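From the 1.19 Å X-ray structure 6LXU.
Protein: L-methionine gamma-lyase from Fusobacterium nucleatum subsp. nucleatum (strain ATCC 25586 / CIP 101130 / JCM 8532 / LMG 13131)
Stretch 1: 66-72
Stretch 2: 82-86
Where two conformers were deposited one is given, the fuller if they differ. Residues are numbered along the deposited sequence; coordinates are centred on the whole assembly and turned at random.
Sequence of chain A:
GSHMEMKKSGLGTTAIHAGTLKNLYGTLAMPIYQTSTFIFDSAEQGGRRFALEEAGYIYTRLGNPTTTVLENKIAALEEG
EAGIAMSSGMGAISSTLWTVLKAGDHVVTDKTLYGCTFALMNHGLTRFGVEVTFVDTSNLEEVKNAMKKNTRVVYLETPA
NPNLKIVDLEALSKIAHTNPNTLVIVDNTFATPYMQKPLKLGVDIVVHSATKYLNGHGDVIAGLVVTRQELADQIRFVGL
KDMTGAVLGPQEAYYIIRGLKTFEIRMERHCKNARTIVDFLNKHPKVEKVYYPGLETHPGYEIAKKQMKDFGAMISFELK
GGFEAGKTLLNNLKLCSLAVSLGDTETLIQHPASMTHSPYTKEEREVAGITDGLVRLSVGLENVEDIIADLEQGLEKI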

# COMPACT_ATOMS: atom_id res chain seq x y z
N THR A 66 -13.98 1.25 -3.54
CA THR A 66 -13.41 1.37 -2.20
C THR A 66 -13.87 2.68 -1.55
O THR A 66 -14.34 2.72 -0.42
N THR A 67 -13.76 3.77 -2.31
CA THR A 67 -14.15 5.07 -1.81
C THR A 67 -15.65 5.14 -1.50
O THR A 67 -16.05 5.78 -0.54
N THR A 68 -16.46 4.49 -2.33
CA THR A 68 -17.91 4.46 -2.07
C THR A 68 -18.24 3.89 -0.70
O THR A 68 -19.13 4.41 -0.01
N VAL A 69 -17.55 2.84 -0.30
CA VAL A 69 -17.77 2.27 1.03
C VAL A 69 -17.50 3.29 2.12
O VAL A 69 -18.29 3.44 3.04
N LEU A 70 -16.38 4.01 1.99
CA LEU A 70 -16.05 5.05 2.94
C LEU A 70 -17.12 6.13 2.99
O LEU A 70 -17.53 6.59 4.06
N GLU A 71 -17.54 6.57 1.81
CA GLU A 71 -18.57 7.59 1.69
C GLU A 71 -19.87 7.16 2.37
O GLU A 71 -20.50 7.94 3.10
N ASN A 72 -20.29 5.93 2.10
CA ASN A 72 -21.50 5.40 2.72
C ASN A 72 -21.38 5.30 4.24
O ASN A 72 -22.34 5.56 4.97
N ALA A 82 -25.92 11.11 1.88
CA ALA A 82 -24.85 10.85 0.92
C ALA A 82 -23.52 11.37 1.43
O ALA A 82 -23.47 12.43 2.04
N GLY A 83 -22.47 10.62 1.15
CA GLY A 83 -21.11 11.01 1.47
C GLY A 83 -20.27 11.24 0.23
O GLY A 83 -20.51 10.64 -0.81
N ILE A 84 -19.28 12.13 0.36
CA ILE A 84 -18.29 12.36 -0.68
C ILE A 84 -16.93 12.41 -0.01
O ILE A 84 -16.78 13.06 1.02
N ALA A 85 -15.94 11.75 -0.61
CA ALA A 85 -14.57 11.75 -0.10
C ALA A 85 -13.64 12.56 -0.99
O ALA A 85 -13.78 12.57 -2.22
N MET A 86 -12.67 13.20 -0.34
CA MET A 86 -11.65 14.00 -1.00
C MET A 86 -10.31 13.71 -0.35
O MET A 86 -10.22 13.13 0.72

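Packing of helix 66-72 against strand 82-86 in L-methionine gamma-lyase. The two axes approach to 6.8 Å, with N-to-C directions 127° apart, and the contact centres on Glu 71, whose CA lies 4.3 Å from the CA of Gly 83. On the helix, Thr 67 and Glu 71 direct their CA-to-CB bonds toward the strand, one turn apart, while Thr 68 points away. On the strand, the alternation of residues turns Ala 85 toward the helix and Ala 82, Ile 84 and Met 86 away. Glu 71 is m at chi1 (-71°) and t at chi2 (170°), an extended chain that runs along the strand from Gly 83 to Ala 85: its CB rests 3.4 Å from Gly 83 O, and its OE2 accepts a hydrogen bond from Ala 85 N (2.9 Å, 151° at the hydrogen). With chi3 at -17°, OE2 also receives a hydrogen bond from water 1 (2.7 Å), which donates another to Ala 85 O (2.9 Å), so the carboxylate reaches both polar backbone atoms of Ala 85, N directly and O through the water; OE1 is satisfied elsewhere in the structure. Gly 83 permits the close backbone approach, its CA making a CH...O contact with Glu 71 O (3.5 Å); a CB here would fall 2.1 Å from Glu 71 O, a clash. Thr 67, m at chi1 (-51°), places its methyl CG2 3.6 Å from Ala 85 CB. The CA-to-CB bond of Leu 70 points sideways to the strand, but its t,p rotamer (174°, 59°) brings CD2 to 4.3 Å from the same Ala 85 CB, adding a looser apolar contact. Asn 72 (chi1 -69°, m) starts away from the strand, yet its end comes nearer, and water 2 bridges the gap, donating to Asn 72 OD1 (3.1 Å) and accepting from Gly 83 N (2.9 Å).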

# COMPACT_ATOMS: atom_id res chain seq x y z
CB THR A 66 -11.87 1.28 -2.23
OG1 THR A 66 -11.47 0.10 -2.93
CG2 THR A 66 -11.31 1.30 -0.82
CB THR A 67 -13.72 6.14 -2.80
OG1 THR A 67 -12.34 5.90 -3.08
CG2 THR A 67 -13.91 7.52 -2.26
CB THR A 68 -18.63 3.65 -3.16
OG1 THR A 68 -18.48 4.36 -4.39
CG2 THR A 68 -20.11 3.47 -2.85
CB VAL A 69 -16.95 0.99 1.23
CG1 VAL A 69 -16.98 0.52 2.68
CG2 VAL A 69 -17.48 -0.09 0.32
CB LEU A 70 -14.69 5.65 2.59
CG LEU A 70 -14.25 6.86 3.41
CD1 LEU A 70 -14.19 6.54 4.89
CD2 LEU A 70 -12.90 7.35 2.91
CB GLU A 71 -18.81 7.91 0.23
CG GLU A 71 -17.63 8.67 -0.37
CD GLU A 71 -17.66 8.83 -1.87
OE1 GLU A 71 -18.40 8.11 -2.57
OE2 GLU A 71 -16.89 9.69 -2.37
CB ASN A 72 -21.82 4.00 2.17
CG ASN A 72 -22.25 4.01 0.73
OD1 ASN A 72 -22.66 5.02 0.20
ND2 ASN A 72 -22.19 2.85 0.10
CB ALA A 82 -25.20 11.52 -0.40
CB ILE A 84 -18.49 13.68 -1.42
CG1 ILE A 84 -19.97 13.98 -1.69
CG2 ILE A 84 -17.72 13.68 -2.73
CD1 ILE A 84 -20.14 15.38 -2.17
CB ALA A 85 -14.05 10.34 0.03
CB MET A 86 -11.96 15.50 -0.89
CG MET A 86 -13.24 15.94 -1.58
SD MET A 86 -14.74 15.59 -0.66
CE MET A 86 -15.89 16.51 -1.67
O HOH W 1 -15.51 11.24 -4.11
O HOH W 2 -22.83 8.05 -0.12